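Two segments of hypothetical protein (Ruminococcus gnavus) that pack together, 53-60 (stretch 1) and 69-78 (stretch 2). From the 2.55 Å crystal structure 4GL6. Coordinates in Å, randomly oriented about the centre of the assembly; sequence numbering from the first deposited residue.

Stretch 1 53-60: PFEGSYFN
Stretch 2, residues 69-78: EIIYDGYGQR

The two stretches form a short antiparallel strand pairing, interrupted by a beta bulge, that gives way to a packing of Phe54 against the start of a helix; together they bury 704 Å².

The ladder is set by backbone hydrogen bonds. Phe59 and Glu69 form a reciprocal pair, Phe59 N to Glu69 O and Glu69 N to Phe59 O both at 2.9 Å, with CA atoms 5.1 Å apart. Tyr58 and Ile70 follow as the non-hydrogen-bonded pair, CA to CA 4.6 Å. The register then shifts by one: Ser57 O accepts from Ile71 N at 3.0 Å and Tyr72 N at 3.1 Å, while Ser57 N donates to Tyr72 O at 2.8 Å. Ile71, phi/psi -81/-60, departs from the extended conformation of its neighbours (Ile70 -106/120, Tyr72 -158/115), and the chain turns a corner there.

Side chains alternate across the sheet. Ser57, Phe59, Glu69 and Tyr72 share one face, where Phe59 (t) brings CD2 to 3.4 Å from Glu69 OE1. On the other, Tyr58 (m) places CE2 3.9 Å from Ile70 CG1, an apolar contact, and its OH reaches 3.6 Å from Asp73 CB.

Past the ladder, close approach requires glycine. An ideal CB on Gly56 would lie 2.7 Å from Asp73 O; one on Gly74 would lie 1.9 Å from Glu55 O. Gly74, phi/psi 75/6, instead directs a CA-H...O contact at Glu55 O, CA to O 3.5 Å and 172° at hydrogen. It is the N-cap residue of the helix, and Asp73 OD1 accepts from Tyr75 N at 3.0 Å.

The CA-to-CB bond of Phe54 (chi1 64°, p; chi2 -82°) points toward stretch 2. Its CZ lies 3.7 Å from Tyr75 CD1, with ring planes at 50° and centroids 5.5 Å apart, while its CD1 meets the aliphatic CG of Arg78 at 3.7 Å.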

# COMPACT_ATOMS: atom_id res chain seq x y z
N PRO A 53 4.93 3.61 5.46
CA PRO A 53 3.92 4.32 6.25
C PRO A 53 2.48 3.91 5.97
O PRO A 53 2.19 3.30 4.96
CB PRO A 53 4.14 5.78 5.86
CG PRO A 53 4.73 5.72 4.50
CD PRO A 53 5.49 4.45 4.39
N PHE A 54 1.60 4.25 6.92
CA PHE A 54 0.16 4.00 6.81
C PHE A 54 -0.64 5.17 7.36
O PHE A 54 -0.16 5.85 8.26
CB PHE A 54 -0.24 2.71 7.51
CG PHE A 54 -0.03 2.71 8.99
CD1 PHE A 54 1.22 2.44 9.53
CD2 PHE A 54 -1.11 2.92 9.87
CE1 PHE A 54 1.42 2.43 10.91
CE2 PHE A 54 -0.93 2.90 11.25
CZ PHE A 54 0.34 2.65 11.77
N GLU A 55 -1.83 5.39 6.80
CA GLU A 55 -2.68 6.51 7.19
C GLU A 55 -3.71 6.07 8.22
O GLU A 55 -4.19 4.94 8.20
CB GLU A 55 -3.36 7.16 5.98
CG GLU A 55 -3.86 8.56 6.23
CD GLU A 55 -4.42 9.22 4.98
OE1 GLU A 55 -5.45 8.72 4.48
OE2 GLU A 55 -3.84 10.26 4.52
N GLY A 56 -3.99 6.97 9.16
CA GLY A 56 -4.98 6.80 10.22
C GLY A 56 -5.83 8.06 10.27
O GLY A 56 -5.37 9.15 9.93
N SER A 57 -7.06 7.91 10.73
CA SER A 57 -8.05 8.97 10.76
C SER A 57 -8.43 9.20 12.24
O SER A 57 -8.83 8.26 12.92
CB SER A 57 -9.22 8.49 9.90
OG SER A 57 -10.07 9.55 9.56
N TYR A 58 -8.26 10.43 12.75
CA TYR A 58 -8.54 10.79 14.17
C TYR A 58 -9.34 12.09 14.31
O TYR A 58 -9.46 12.87 13.37
CB TYR A 58 -7.21 10.93 14.97
CG TYR A 58 -6.33 9.69 14.96
CD1 TYR A 58 -5.45 9.45 13.92
CD2 TYR A 58 -6.40 8.74 16.00
CE1 TYR A 58 -4.65 8.29 13.89
CE2 TYR A 58 -5.61 7.58 15.98
CZ TYR A 58 -4.73 7.35 14.94
OH TYR A 58 -3.95 6.22 14.89
N PHE A 59 -9.92 12.30 15.50
CA PHE A 59 -10.64 13.53 15.87
C PHE A 59 -10.08 13.96 17.22
O PHE A 59 -9.94 13.12 18.12
CB PHE A 59 -12.16 13.30 15.94
CG PHE A 59 -12.94 14.47 16.48
CD1 PHE A 59 -13.29 15.54 15.65
CD2 PHE A 59 -13.37 14.48 17.82
CE1 PHE A 59 -14.03 16.61 16.17
CE2 PHE A 59 -14.11 15.55 18.33
CZ PHE A 59 -14.44 16.62 17.50
N ASN A 60 -9.73 15.25 17.34
CA ASN A 60 -9.15 15.81 18.55
C ASN A 60 -10.14 16.81 19.15
O ASN A 60 -10.34 17.86 18.55
CB ASN A 60 -7.82 16.50 18.23
CG ASN A 60 -7.12 17.03 19.46
OD1 ASN A 60 -6.82 16.28 20.39
ND2 ASN A 60 -6.84 18.31 19.46
N GLU A 69 -9.75 10.85 19.85
CA GLU A 69 -10.78 9.89 19.40
C GLU A 69 -10.33 9.29 18.07
O GLU A 69 -9.67 9.95 17.26
CB GLU A 69 -12.14 10.57 19.27
CG GLU A 69 -12.68 11.05 20.62
CD GLU A 69 -13.99 11.81 20.53
OE1 GLU A 69 -14.65 11.79 19.47
OE2 GLU A 69 -14.36 12.45 21.55
N ILE A 70 -10.68 8.03 17.84
CA ILE A 70 -10.25 7.27 16.67
C ILE A 70 -11.41 7.11 15.70
O ILE A 70 -12.44 6.56 16.07
CB ILE A 70 -9.74 5.86 17.09
CG1 ILE A 70 -8.52 5.98 18.03
CG2 ILE A 70 -9.42 4.98 15.88
CD1 ILE A 70 -8.81 6.41 19.46
N ILE A 71 -11.25 7.61 14.48
CA ILE A 71 -12.24 7.39 13.42
C ILE A 71 -11.89 5.98 12.91
O ILE A 71 -12.70 5.05 13.01
CB ILE A 71 -12.20 8.47 12.33
CG1 ILE A 71 -12.52 9.85 12.94
CG2 ILE A 71 -13.21 8.12 11.23
CD1 ILE A 71 -12.34 11.01 11.97
N TYR A 72 -10.66 5.82 12.41
CA TYR A 72 -10.10 4.50 12.05
C TYR A 72 -8.57 4.60 12.04
O TYR A 72 -8.03 5.32 11.21
CB TYR A 72 -10.64 3.96 10.72
CG TYR A 72 -10.01 2.66 10.32
CD1 TYR A 72 -10.03 1.56 11.18
CD2 TYR A 72 -9.38 2.50 9.08
CE1 TYR A 72 -9.44 0.36 10.83
CE2 TYR A 72 -8.78 1.30 8.72
CZ TYR A 72 -8.81 0.23 9.61
OH TYR A 72 -8.22 -0.97 9.28
N ASP A 73 -7.91 3.87 12.95
CA ASP A 73 -6.43 3.96 13.12
C ASP A 73 -5.55 3.50 11.96
O ASP A 73 -4.37 3.84 11.90
CB ASP A 73 -5.95 3.32 14.44
CG ASP A 73 -6.17 1.80 14.52
OD1 ASP A 73 -6.28 1.09 13.50
OD2 ASP A 73 -6.19 1.32 15.68
N GLY A 74 -6.15 2.70 11.07
CA GLY A 74 -5.49 2.21 9.88
C GLY A 74 -4.49 1.11 10.05
O GLY A 74 -3.86 0.74 9.07
N TYR A 75 -4.34 0.56 11.27
CA TYR A 75 -3.29 -0.43 11.53
C TYR A 75 -3.61 -1.80 11.02
O TYR A 75 -2.71 -2.48 10.52
CB TYR A 75 -2.85 -0.47 13.01
CG TYR A 75 -1.55 -1.24 13.22
CD1 TYR A 75 -0.38 -0.86 12.54
CD2 TYR A 75 -1.48 -2.34 14.08
CE1 TYR A 75 0.81 -1.56 12.69
CE2 TYR A 75 -0.28 -3.05 14.25
CZ TYR A 75 0.86 -2.65 13.54
OH TYR A 75 2.07 -3.28 13.67
N GLY A 76 -4.86 -2.23 11.14
CA GLY A 76 -5.28 -3.55 10.61
C GLY A 76 -5.05 -3.59 9.10
O GLY A 76 -4.53 -4.57 8.54
N GLN A 77 -5.42 -2.49 8.49
CA GLN A 77 -5.21 -2.22 7.08
C GLN A 77 -3.72 -2.35 6.71
O GLN A 77 -3.39 -2.96 5.70
CB GLN A 77 -5.71 -0.79 6.81
CG GLN A 77 -6.00 -0.44 5.39
CD GLN A 77 -6.70 0.90 5.28
OE1 GLN A 77 -7.94 0.98 5.17
NE2 GLN A 77 -5.92 1.95 5.39
N ARG A 78 -2.85 -1.76 7.52
CA ARG A 78 -1.39 -1.81 7.30
C ARG A 78 -0.84 -3.22 7.36
O ARG A 78 0.01 -3.59 6.55
CB ARG A 78 -0.63 -0.91 8.30
CG ARG A 78 0.90 -1.06 8.33
CD ARG A 78 1.51 -0.82 6.95
NE ARG A 78 2.75 -1.57 6.75
CZ ARG A 78 3.30 -1.85 5.56
NH1 ARG A 78 2.73 -1.47 4.42
NH2 ARG A 78 4.41 -2.55 5.51